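Local structure of alpha-galacturonidase (Bacillus subtilis, 3FEF) at residues Ser150-Arg154 with Gln396-Ala400; Phe207-Thr211 with Tyr262-Ala268; Phe224-Ala229 with Phe256-Glu260; Gly351-Leu356 with Pro375-Leu381. The protein hydrolyses alpha-1,4-linked galacturonate, probably di-galacturonate in nature, as a manganese- and NAD-dependent homotetrameric glycosidase of family 4. All coordinates share one frame. Residue numbers count along the deposited sequence, not the author numbering.

Interaction 1: residues Ser150-Arg154 with Gln396-Ala400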
loop_
_atom_site.group_PDB
_atom_site.type_symbol
_atom_site.label_atom_id
_atom_site.label_comp_id
_atom_site.label_asym_id
_atom_site.label_seq_id
_atom_site.Cartn_x
_atom_site.Cartn_y
_atom_site.Cartn_z
ATOM N N SER A 150 -11.539 -19.705 6.489
ATOM C CA SER A 150 -11.200 -18.476 5.799
ATOM C C SER A 150 -12.378 -17.862 5.042
ATOM O O SER A 150 -12.544 -16.653 5.028
ATOM C CB SER A 150 -10.028 -18.731 4.858
ATOM O OG SER A 150 -8.928 -19.268 5.587
ATOM N N VAL A 151 -13.199 -18.692 4.424
ATOM C CA VAL A 151 -14.371 -18.202 3.732
ATOM C C VAL A 151 -15.458 -17.722 4.687
ATOM O O VAL A 151 -15.957 -16.620 4.533
ATOM C CB VAL A 151 -14.951 -19.281 2.777
ATOM C CG1 VAL A 151 -16.355 -18.866 2.302
ATOM C CG2 VAL A 151 -13.973 -19.515 1.574
ATOM N N CYS A 152 -15.816 -18.537 5.683
ATOM C CA CYS A 152 -16.866 -18.170 6.628
ATOM C C CYS A 152 -16.504 -16.907 7.354
ATOM O O CYS A 152 -17.288 -15.966 7.447
ATOM C CB CYS A 152 -17.075 -19.274 7.677
ATOM S SG CYS A 152 -17.675 -20.795 6.973
ATOM N N THR A 153 -15.298 -16.878 7.893
ATOM C CA THR A 153 -14.902 -15.706 8.637
ATOM C C THR A 153 -14.896 -14.487 7.717
ATOM O O THR A 153 -15.263 -13.396 8.130
ATOM C CB THR A 153 -13.534 -15.936 9.295
ATOM O OG1 THR A 153 -13.592 -17.176 10.020
ATOM C CG2 THR A 153 -13.214 -14.820 10.247
ATOM N N ARG A 154 -14.477 -14.673 6.467
ATOM C CA ARG A 154 -14.380 -13.541 5.567
ATOM C C ARG A 154 -15.755 -12.989 5.241
ATOM O O ARG A 154 -15.905 -11.792 5.042
ATOM C CB ARG A 154 -13.683 -13.931 4.272
ATOM C CG ARG A 154 -13.561 -12.773 3.317
ATOM C CD ARG A 154 -12.524 -11.716 3.761
ATOM N NE ARG A 154 -12.225 -10.905 2.584
ATOM C CZ ARG A 154 -12.611 -9.648 2.416
ATOM N NH1 ARG A 154 -13.250 -9.004 3.378
ATOM N NH2 ARG A 154 -12.335 -9.031 1.290
ATOM N N GLN A 396 -10.321 -18.450 -2.165
ATOM C CA GLN A 396 -11.183 -18.118 -1.027
ATOM C C GLN A 396 -11.924 -16.780 -1.206
ATOM O O GLN A 396 -13.120 -16.703 -0.956
ATOM C CB GLN A 396 -10.369 -18.166 0.277
ATOM C CG GLN A 396 -9.898 -19.605 0.592
ATOM C CD GLN A 396 -8.817 -19.679 1.687
ATOM O OE1 GLN A 396 -8.322 -18.658 2.155
ATOM N NE2 GLN A 396 -8.432 -20.899 2.064
ATOM N N GLU A 397 -11.230 -15.739 -1.661
ATOM C CA GLU A 397 -11.881 -14.456 -1.959
ATOM C C GLU A 397 -12.962 -14.602 -3.035
ATOM O O GLU A 397 -14.034 -14.039 -2.919
ATOM C CB GLU A 397 -10.857 -13.383 -2.416
ATOM C CG GLU A 397 -9.883 -12.869 -1.351
ATOM C CD GLU A 397 -10.583 -12.173 -0.177
ATOM O OE1 GLU A 397 -11.227 -11.112 -0.399
ATOM O OE2 GLU A 397 -10.478 -12.678 0.976
ATOM N N ALA A 398 -12.662 -15.331 -4.098
ATOM C CA ALA A 398 -13.620 -15.540 -5.190
ATOM C C ALA A 398 -14.846 -16.308 -4.710
ATOM O O ALA A 398 -15.986 -15.990 -5.088
ATOM C CB ALA A 398 -12.963 -16.267 -6.331
ATOM N N VAL A 399 -14.621 -17.315 -3.870
ATOM C CA VAL A 399 -15.734 -18.086 -3.315
ATOM C C VAL A 399 -16.661 -17.195 -2.493
ATOM O O VAL A 399 -17.881 -17.260 -2.639
ATOM C CB VAL A 399 -15.264 -19.318 -2.498
ATOM C CG1 VAL A 399 -16.438 -19.959 -1.744
ATOM C CG2 VAL A 399 -14.610 -20.373 -3.436
ATOM N N ALA A 400 -16.083 -16.346 -1.652
ATOM C CA ALA A 400 -16.882 -15.461 -0.823
ATOM C C ALA A 400 -17.698 -14.521 -1.691
ATOM O O ALA A 400 -18.899 -14.361 -1.476
ATOM C CB ALA A 400 -16.002 -14.679 0.151
HETATM O O HOH W 1 -7.715 -21.805 4.857
#
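Two helical segments cross at -51°, their axes 9.2 Å apart at closest approach, and the backbones come nearest where the CA atoms of Val151 and Gln396 lie 5.7 Å apart. This is a helix-helix contact between the two halves of a family 4 glycosidase: helix 149-159 follows strand 141-144 of the Rossmann-type parallel sheet, whereas helix 383-405 belongs to the C-terminal region. Val151 forms the apolar middle. Its CG2 is 3.9 Å from Gln396 O and 4.2 Å from Val399 CG1, so the methyl group rests against the turn Gln396-Val399 of the partner helix, and helix 112-136 covers Val151 with Val123 and Val399 with Ile116. One helical turn on, Arg154 CG reaches Ala400 CB at 4.4 Å, and beyond it the arginine chain extends to Glu397. There a salt bridge forms, with Arg154 NH2 to Glu397 OE1 at 2.9 Å and Arg154 NE to Glu397 OE2 at 3.0 Å; Glu397 OE1 lies near the guanidinium plane, at its edge, with a weak third bond from Arg154 NE to Glu397 OE1 (3.2 Å). At the other end, Ser150 lies about 8 Å, side chain to side chain, from the metal-binding His206, placing this end beside the active site. Here a water bridges the helices, donating to Ser150 OG at 2.9 Å and accepting a weak bond from Gln396 NE2 at 3.0 Å.

Interaction 2: residues Phe207-Thr211 with Tyr262-Ala268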
loop_
_atom_site.group_PDB
_atom_site.type_symbol
_atom_site.label_atom_id
_atom_site.label_comp_id
_atom_site.label_asym_id
_atom_site.label_seq_id
_atom_site.Cartn_x
_atom_site.Cartn_y
_atom_site.Cartn_z
ATOM N N PHE A 207 -3.190 -24.346 6.876
ATOM C CA PHE A 207 -1.973 -24.193 6.075
ATOM C C PHE A 207 -1.105 -23.133 6.774
ATOM O O PHE A 207 -0.763 -22.100 6.194
ATOM C CB PHE A 207 -2.324 -23.752 4.653
ATOM C CG PHE A 207 -1.199 -23.943 3.645
ATOM C CD1 PHE A 207 -0.632 -25.204 3.438
ATOM C CD2 PHE A 207 -0.730 -22.868 2.898
ATOM C CE1 PHE A 207 0.397 -25.386 2.505
ATOM C CE2 PHE A 207 0.294 -23.038 1.977
ATOM C CZ PHE A 207 0.857 -24.310 1.778
ATOM N N THR A 208 -0.802 -23.413 8.042
ATOM C CA THR A 208 -0.036 -22.559 8.919
ATOM C C THR A 208 1.403 -23.046 9.049
ATOM O O THR A 208 1.680 -24.246 8.959
ATOM C CB THR A 208 -0.645 -22.563 10.336
ATOM O OG1 THR A 208 -1.106 -23.887 10.624
ATOM C CG2 THR A 208 -1.824 -21.609 10.424
ATOM N N TRP A 209 2.317 -22.105 9.281
ATOM C CA TRP A 209 3.732 -22.408 9.284
ATOM C C TRP A 209 4.421 -21.712 10.438
ATOM O O TRP A 209 4.076 -20.584 10.816
ATOM C CB TRP A 209 4.363 -21.964 7.955
ATOM C CG TRP A 209 3.761 -22.715 6.804
ATOM C CD1 TRP A 209 2.528 -22.515 6.247
ATOM C CD2 TRP A 209 4.358 -23.804 6.088
ATOM N NE1 TRP A 209 2.323 -23.417 5.229
ATOM C CE2 TRP A 209 3.431 -24.216 5.107
ATOM C CE3 TRP A 209 5.585 -24.472 6.185
ATOM C CZ2 TRP A 209 3.689 -25.268 4.229
ATOM C CZ3 TRP A 209 5.847 -25.518 5.309
ATOM C CH2 TRP A 209 4.908 -25.908 4.345
ATOM N N ILE A 210 5.429 -22.376 10.972
ATOM C CA ILE A 210 6.195 -21.812 12.053
ATOM C C ILE A 210 7.570 -21.507 11.535
ATOM O O ILE A 210 8.316 -22.403 11.135
ATOM C CB ILE A 210 6.251 -22.794 13.255
ATOM C CG1 ILE A 210 4.837 -23.001 13.800
ATOM C CG2 ILE A 210 7.206 -22.270 14.320
ATOM C CD1 ILE A 210 4.683 -24.185 14.861
ATOM N N THR A 211 7.909 -20.224 11.533
ATOM C CA THR A 211 9.182 -19.776 10.992
ATOM C C THR A 211 10.201 -19.498 12.113
ATOM O O THR A 211 11.392 -19.356 11.857
ATOM C CB THR A 211 8.971 -18.505 10.166
ATOM O OG1 THR A 211 8.356 -17.514 10.996
ATOM C CG2 THR A 211 8.044 -18.786 9.014
ATOM N N TYR A 262 10.760 -26.572 2.352
ATOM C CA TYR A 262 10.480 -25.146 2.522
ATOM C C TYR A 262 11.245 -24.443 3.624
ATOM O O TYR A 262 11.310 -23.233 3.628
ATOM C CB TYR A 262 8.973 -24.921 2.690
ATOM C CG TYR A 262 8.159 -25.279 1.467
ATOM C CD1 TYR A 262 8.232 -24.501 0.304
ATOM C CD2 TYR A 262 7.311 -26.382 1.469
ATOM C CE1 TYR A 262 7.475 -24.816 -0.824
ATOM C CE2 TYR A 262 6.536 -26.704 0.348
ATOM C CZ TYR A 262 6.619 -25.906 -0.792
ATOM O OH TYR A 262 5.873 -26.225 -1.900
ATOM N N GLY A 263 11.810 -25.198 4.565
ATOM C CA GLY A 263 12.604 -24.600 5.641
ATOM C C GLY A 263 11.810 -23.961 6.781
ATOM O O GLY A 263 12.388 -23.335 7.668
ATOM N N ALA A 264 10.486 -24.085 6.756
ATOM C CA ALA A 264 9.679 -23.667 7.906
ATOM C C ALA A 264 8.897 -24.882 8.365
ATOM O O ALA A 264 8.690 -25.787 7.600
ATOM C CB ALA A 264 8.745 -22.508 7.541
ATOM N N ILE A 265 8.470 -24.912 9.620
ATOM C CA ILE A 265 7.775 -26.066 10.141
ATOM C C ILE A 265 6.271 -26.026 9.839
ATOM O O ILE A 265 5.567 -25.173 10.325
ATOM C CB ILE A 265 7.968 -26.169 11.663
ATOM C CG1 ILE A 265 9.465 -26.297 12.011
ATOM C CG2 ILE A 265 7.105 -27.306 12.234
ATOM C CD1 ILE A 265 9.770 -26.275 13.533
ATOM N N PRO A 266 5.773 -26.990 9.059
ATOM C CA PRO A 266 4.354 -27.000 8.762
ATOM C C PRO A 266 3.597 -27.202 10.066
ATOM O O PRO A 266 4.006 -28.016 10.895
ATOM C CB PRO A 266 4.197 -28.206 7.841
ATOM C CG PRO A 266 5.601 -28.503 7.336
ATOM C CD PRO A 266 6.470 -28.159 8.496
ATOM N N ALA A 267 2.522 -26.449 10.268
ATOM C CA ALA A 267 1.887 -26.411 11.594
ATOM C C ALA A 267 0.415 -26.796 11.580
ATOM O O ALA A 267 -0.408 -26.094 12.152
ATOM C CB ALA A 267 2.070 -25.012 12.225
ATOM N N ALA A 268 0.102 -27.905 10.905
ATOM C CA ALA A 268 -1.210 -28.563 10.947
ATOM C C ALA A 268 -1.005 -30.066 10.749
ATOM O O ALA A 268 0.069 -30.492 10.326
ATOM C CB ALA A 268 -2.161 -28.008 9.858
#
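The indole of Trp209 is the main bump, burying 97 Å² against segment 262-268. Pro266 lies over one face of it: Pro266 CA is 4.2 Å from the centroid of the six-membered ring and 24° off its normal, a CH-pi contact, while Pro266 CG comes within 3.6 Å of Trp209 CZ3. At the edge, near the ring plane, Ala264 O is 3.7 Å from Trp209 CE3; Tyr262 CD2 approaches Trp209 CH2 obliquely at 3.8 Å, on the side of the plane away from Pro266, so the indole fills a hollow between them. Val385 of helix 383-405 also touches Trp209 and Tyr262. These shapes are held by antiparallel pairing of strand 207-215 with the short strand 265-266, in the sheet that also holds strands 197-202 and 218-219. Ile210 and Ile265 form a hydrogen-bonded pair (Ile210 N to Ile265 O and Ile265 N to Ile210 O, both 2.9 Å), and Trp209 faces Pro266 as a non-hydrogen-bonded pair. On the sheet face carrying Ile210 and Ile265, their CB atoms meet at 4.1 Å, and Ala267 CB fits beside Ile210 CG1 at 3.8 Å. Helix 171-187 packs here through Thr175 and Leu179. Towards the metal site, Ala267 N donates to Thr208 O at 2.7 Å and Thr208 OG1 to Ala267 O at 2.8 Å; Ala268 has its side chain about 7 Å from the bound magnesium.

Interaction 3: residues Phe224-Ala229 with Phe256-Glu260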
loop_
_atom_site.group_PDB
_atom_site.type_symbol
_atom_site.label_atom_id
_atom_site.label_comp_id
_atom_site.label_asym_id
_atom_site.label_seq_id
_atom_site.Cartn_x
_atom_site.Cartn_y
_atom_site.Cartn_z
ATOM N N PHE A 224 14.496 -29.197 15.040
ATOM C CA PHE A 224 13.511 -29.847 14.196
ATOM C C PHE A 224 14.187 -30.324 12.906
ATOM O O PHE A 224 13.792 -31.318 12.330
ATOM C CB PHE A 224 12.357 -28.904 13.881
ATOM C CG PHE A 224 11.239 -29.553 13.135
ATOM C CD1 PHE A 224 11.291 -29.689 11.757
ATOM C CD2 PHE A 224 10.124 -30.020 13.811
ATOM C CE1 PHE A 224 10.223 -30.271 11.065
ATOM C CE2 PHE A 224 9.080 -30.609 13.147
ATOM C CZ PHE A 224 9.118 -30.729 11.758
ATOM N N ARG A 225 15.207 -29.609 12.455
ATOM C CA ARG A 225 15.913 -30.037 11.260
ATOM C C ARG A 225 16.586 -31.410 11.482
ATOM O O ARG A 225 16.455 -32.305 10.649
ATOM C CB ARG A 225 16.914 -28.973 10.780
ATOM C CG ARG A 225 17.824 -29.463 9.639
ATOM C CD ARG A 225 18.372 -28.330 8.755
ATOM N NE ARG A 225 18.452 -27.023 9.416
ATOM C CZ ARG A 225 19.119 -26.776 10.546
ATOM N NH1 ARG A 225 19.134 -25.545 11.045
ATOM N NH2 ARG A 225 19.769 -27.754 11.189
ATOM N N GLU A 226 17.264 -31.582 12.615
ATOM C CA GLU A 226 17.852 -32.892 12.969
ATOM C C GLU A 226 16.790 -33.952 13.117
ATOM O O GLU A 226 16.900 -35.058 12.588
ATOM C CB GLU A 226 18.664 -32.794 14.269
ATOM C CG GLU A 226 20.027 -32.140 14.051
ATOM C CD GLU A 226 20.505 -31.343 15.247
ATOM O OE1 GLU A 226 20.072 -31.640 16.375
ATOM O OE2 GLU A 226 21.321 -30.417 15.067
ATOM N N PHE A 227 15.757 -33.587 13.865
ATOM C CA PHE A 227 14.606 -34.418 14.103
ATOM C C PHE A 227 14.015 -34.924 12.792
ATOM O O PHE A 227 13.661 -36.090 12.655
ATOM C CB PHE A 227 13.579 -33.551 14.825
ATOM C CG PHE A 227 12.510 -34.318 15.495
ATOM C CD1 PHE A 227 12.831 -35.337 16.371
ATOM C CD2 PHE A 227 11.174 -33.982 15.289
ATOM C CE1 PHE A 227 11.846 -36.036 17.006
ATOM C CE2 PHE A 227 10.168 -34.671 15.925
ATOM C CZ PHE A 227 10.500 -35.706 16.792
ATOM N N SER A 228 13.904 -34.020 11.825
ATOM C CA SER A 228 13.335 -34.342 10.537
ATOM C C SER A 228 14.247 -35.258 9.726
ATOM O O SER A 228 13.767 -36.112 8.983
ATOM C CB SER A 228 13.076 -33.065 9.746
ATOM O OG SER A 228 12.735 -33.399 8.411
ATOM N N ALA A 229 15.560 -35.073 9.856
ATOM C CA ALA A 229 16.498 -35.905 9.115
ATOM C C ALA A 229 16.467 -37.310 9.679
ATOM O O ALA A 229 16.582 -38.283 8.949
ATOM C CB ALA A 229 17.900 -35.346 9.182
ATOM N N PHE A 256 7.444 -33.510 7.804
ATOM C CA PHE A 256 8.895 -33.576 7.601
ATOM C C PHE A 256 9.245 -33.296 6.154
ATOM O O PHE A 256 10.230 -32.623 5.869
ATOM C CB PHE A 256 9.484 -34.929 8.034
ATOM C CG PHE A 256 9.383 -35.181 9.508
ATOM C CD1 PHE A 256 9.599 -34.152 10.415
ATOM C CD2 PHE A 256 9.077 -36.440 9.994
ATOM C CE1 PHE A 256 9.499 -34.374 11.785
ATOM C CE2 PHE A 256 8.980 -36.667 11.374
ATOM C CZ PHE A 256 9.189 -35.638 12.264
ATOM N N ASP A 257 8.434 -33.814 5.244
ATOM C CA ASP A 257 8.686 -33.647 3.824
ATOM C C ASP A 257 8.549 -32.169 3.418
ATOM O O ASP A 257 9.373 -31.659 2.684
ATOM C CB ASP A 257 7.728 -34.533 3.017
ATOM C CG ASP A 257 8.075 -34.581 1.533
ATOM O OD1 ASP A 257 9.125 -35.162 1.204
ATOM O OD2 ASP A 257 7.295 -34.045 0.696
ATOM N N LEU A 258 7.514 -31.488 3.906
ATOM C CA LEU A 258 7.331 -30.063 3.619
ATOM C C LEU A 258 8.438 -29.240 4.241
ATOM O O LEU A 258 8.926 -28.292 3.622
ATOM C CB LEU A 258 5.987 -29.560 4.129
ATOM C CG LEU A 258 4.802 -30.317 3.531
ATOM C CD1 LEU A 258 3.498 -29.654 3.881
ATOM C CD2 LEU A 258 4.949 -30.437 2.036
ATOM N N PHE A 259 8.855 -29.596 5.459
ATOM C CA PHE A 259 9.989 -28.877 6.066
ATOM C C PHE A 259 11.256 -28.895 5.191
ATOM O O PHE A 259 11.885 -27.873 5.013
ATOM C CB PHE A 259 10.360 -29.380 7.462
ATOM C CG PHE A 259 11.567 -28.671 8.037
ATOM C CD1 PHE A 259 11.431 -27.419 8.641
ATOM C CD2 PHE A 259 12.838 -29.228 7.933
ATOM C CE1 PHE A 259 12.547 -26.736 9.159
ATOM C CE2 PHE A 259 13.975 -28.545 8.444
ATOM C CZ PHE A 259 13.824 -27.308 9.051
ATOM N N GLU A 260 11.645 -30.070 4.706
ATOM C CA GLU A 260 12.850 -30.219 3.869
ATOM C C GLU A 260 12.743 -29.367 2.628
ATOM O O GLU A 260 13.724 -28.832 2.141
ATOM C CB GLU A 260 13.010 -31.665 3.392
ATOM C CG GLU A 260 13.036 -32.658 4.501
ATOM C CD GLU A 260 14.221 -32.438 5.381
ATOM O OE1 GLU A 260 15.227 -31.924 4.847
ATOM O OE2 GLU A 260 14.149 -32.756 6.591
#
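An aromatic cluster of Phe224, Phe227, Phe256 and Phe259 joins helices 220-231 and 253-262 in the C-terminal region of the enzyme, away from the catalytic and metal sites. The segment axes approach to 9.9 Å and cross at -122°; the CA atoms of Ser228 and Phe256 are 5.4 Å apart. Phe224 presents its edge to the face of Phe259 in an edge-to-face pair with centroids 5.1 Å apart and planes at 64°. Phe256 repeats the theme against Phe227, offset edge-to-face, at 5.7 Å between centroids and 85° between planes. Phe224 CZ also touches Phe256 CE1 at 3.7 Å, linking the two pairs into one buried core, which Leu179 and Met182 of helix 171-187 extend. The backbone takes part as well: Ser228 CA lies off-centre over the Phe256 ring, 4.2 Å from its centroid and 29° off the normal, and Arg225 CA is 3.7 Å from Phe259 CE2. At the margin the chemistry turns polar, where the exposed Glu260 reaches towards the other helix and accepts a very short hydrogen bond, 2.4 Å from Ser228 OG to Glu260 OE2.

Interaction 4: residues Gly351-Leu356 with Pro375-Leu381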
loop_
_atom_site.group_PDB
_atom_site.type_symbol
_atom_site.label_atom_id
_atom_site.label_comp_id
_atom_site.label_asym_id
_atom_site.label_seq_id
_atom_site.Cartn_x
_atom_site.Cartn_y
_atom_site.Cartn_z
ATOM N N GLY A 351 -1.474 -6.563 7.587
ATOM C CA GLY A 351 -0.025 -6.514 7.595
ATOM C C GLY A 351 0.632 -7.571 8.463
ATOM O O GLY A 351 1.853 -7.679 8.473
ATOM N N GLN A 352 -0.151 -8.344 9.215
ATOM C CA GLN A 352 0.462 -9.304 10.139
ATOM C C GLN A 352 1.097 -10.468 9.382
ATOM O O GLN A 352 1.906 -11.205 9.931
ATOM C CB GLN A 352 -0.527 -9.824 11.213
ATOM C CG GLN A 352 -1.742 -10.614 10.723
ATOM C CD GLN A 352 -2.976 -9.726 10.550
ATOM O OE1 GLN A 352 -2.852 -8.560 10.237
ATOM N NE2 GLN A 352 -4.166 -10.293 10.743
ATOM N N VAL A 353 0.677 -10.669 8.145
ATOM C CA VAL A 353 1.410 -11.580 7.265
ATOM C C VAL A 353 1.805 -10.808 6.030
ATOM O O VAL A 353 0.947 -10.249 5.345
ATOM C CB VAL A 353 0.627 -12.823 6.831
ATOM C CG1 VAL A 353 1.478 -13.621 5.824
ATOM C CG2 VAL A 353 0.268 -13.732 8.063
ATOM N N LEU A 354 3.104 -10.774 5.757
ATOM C CA LEU A 354 3.645 -10.003 4.620
ATOM C C LEU A 354 3.314 -10.594 3.258
ATOM O O LEU A 354 3.303 -11.809 3.102
ATOM C CB LEU A 354 5.186 -9.879 4.741
ATOM C CG LEU A 354 5.727 -8.975 5.847
ATOM C CD1 LEU A 354 7.296 -8.820 5.822
ATOM C CD2 LEU A 354 5.042 -7.620 5.749
ATOM N N ASN A 355 3.103 -9.722 2.266
ATOM C CA ASN A 355 2.933 -10.131 0.867
ATOM C C ASN A 355 1.677 -10.956 0.595
ATOM O O ASN A 355 1.640 -11.714 -0.357
ATOM C CB ASN A 355 4.158 -10.922 0.351
ATOM C CG ASN A 355 5.475 -10.274 0.707
ATOM O OD1 ASN A 355 5.636 -9.051 0.630
ATOM N ND2 ASN A 355 6.436 -11.096 1.097
ATOM N N LEU A 356 0.665 -10.841 1.441
ATOM C CA LEU A 356 -0.596 -11.563 1.226
ATOM C C LEU A 356 -1.672 -10.507 1.173
ATOM O O LEU A 356 -1.562 -9.506 1.863
ATOM C CB LEU A 356 -0.866 -12.547 2.374
ATOM C CG LEU A 356 -0.742 -14.070 2.187
ATOM C CD1 LEU A 356 0.391 -14.490 1.275
ATOM C CD2 LEU A 356 -0.642 -14.793 3.524
ATOM N N PRO A 375 -3.672 -8.410 16.169
ATOM C CA PRO A 375 -2.707 -9.277 15.499
ATOM C C PRO A 375 -1.269 -8.794 15.736
ATOM O O PRO A 375 -1.007 -7.596 15.867
ATOM C CB PRO A 375 -3.092 -9.170 14.016
ATOM C CG PRO A 375 -4.589 -8.804 14.020
ATOM C CD PRO A 375 -4.740 -7.913 15.277
ATOM N N ILE A 376 -0.367 -9.748 15.816
ATOM C CA ILE A 376 1.046 -9.499 15.983
ATOM C C ILE A 376 1.721 -9.668 14.613
ATOM O O ILE A 376 1.482 -10.650 13.917
ATOM C CB ILE A 376 1.604 -10.504 17.020
ATOM C CG1 ILE A 376 1.069 -10.139 18.416
ATOM C CG2 ILE A 376 3.127 -10.542 16.998
ATOM C CD1 ILE A 376 1.243 -11.209 19.474
ATOM N N LEU A 377 2.506 -8.675 14.206
ATOM C CA LEU A 377 3.241 -8.735 12.949
ATOM C C LEU A 377 4.179 -9.945 12.955
ATOM O O LEU A 377 5.053 -10.049 13.797
ATOM C CB LEU A 377 4.017 -7.434 12.712
ATOM C CG LEU A 377 3.127 -6.191 12.619
ATOM C CD1 LEU A 377 3.928 -4.964 12.166
ATOM C CD2 LEU A 377 1.921 -6.427 11.686
ATOM N N SER A 378 3.958 -10.864 12.032
ATOM C CA SER A 378 4.640 -12.146 12.056
ATOM C C SER A 378 5.600 -12.394 10.893
ATOM O O SER A 378 6.169 -13.470 10.794
ATOM C CB SER A 378 3.593 -13.256 12.137
ATOM O OG SER A 378 2.879 -13.127 13.371
ATOM N N GLY A 379 5.756 -11.409 10.001
ATOM C CA GLY A 379 6.709 -11.523 8.900
ATOM C C GLY A 379 6.199 -12.299 7.691
ATOM O O GLY A 379 5.008 -12.320 7.432
ATOM N N ALA A 380 7.127 -12.908 6.951
ATOM C CA ALA A 380 6.854 -13.591 5.686
ATOM C C ALA A 380 6.898 -15.119 5.799
ATOM O O ALA A 380 7.626 -15.674 6.606
ATOM C CB ALA A 380 7.886 -13.138 4.593
ATOM N N LEU A 381 6.146 -15.788 4.934
ATOM C CA LEU A 381 6.255 -17.231 4.753
ATOM C C LEU A 381 7.471 -17.532 3.889
ATOM O O LEU A 381 8.020 -16.631 3.278
ATOM C CB LEU A 381 4.988 -17.729 4.054
ATOM C CG LEU A 381 3.695 -17.592 4.900
ATOM C CD1 LEU A 381 2.452 -17.486 4.004
ATOM C CD2 LEU A 381 3.574 -18.763 5.860
HETATM O O HOH W 2 4.193 -8.804 9.418
HETATM O O HOH W 3 4.787 -14.317 2.983
#
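Leu381 supplies the apolar centre, its CD1 lying 4.1 Å from Leu356 CD2 and 4.4 Å from Val353 CG1, with Leu202 of strand 197-202 against Val353 and Leu381. Further out, Leu354 CB meets Ala380 CB at 4.2 Å, and at the other end Leu377 CD2 lies 3.6 Å from Gln352 CA while Gln352 CD lies 3.5 Å from Pro375 CB, its OE1 hydrogen-bonded to Gln350 N. Neither segment is regular strand, yet two backbone hydrogen bonds tie these loops together: Ser378 N to Gln352 O and Leu354 N to Gly379 O, both 3.0 Å, the latter nearly linear at 178°. Water joins the edges, one molecule between Gly351 O (2.8 Å) and Gly379 N (3.1 Å), another between Leu354 O (2.9 Å) and Leu381 N (2.8 Å). Pro375 and Leu377 also make backbone hydrogen bonds to a neighbouring subunit. Between the segments every polar link is main-chain or water-mediated, and so depends on backbone conformation rather than side-chain identity.

Interaction 1 closes the longest loop of chain, and the other three are nested within it: interaction 3 lies inside interaction 2, and interaction 4 follows both. Interactions 2 and 3 have centres 11 Å apart and touch directly: helix 253-262 leads into strand 265-266, and Ile265 CD1 also meets Phe224 CG of helix 220-231 at 3.6 Å. Interaction 4, centred 14 Å from interaction 2, joins it through Trp209 CB and Leu381 CD2 at 3.9 Å. These three thus form a connected body in the C-terminal region. Interaction 1, centred 22 Å from interaction 2, instead ties that region to the Rossmann-type part, and interactions 1 and 2 both lie near the metal site.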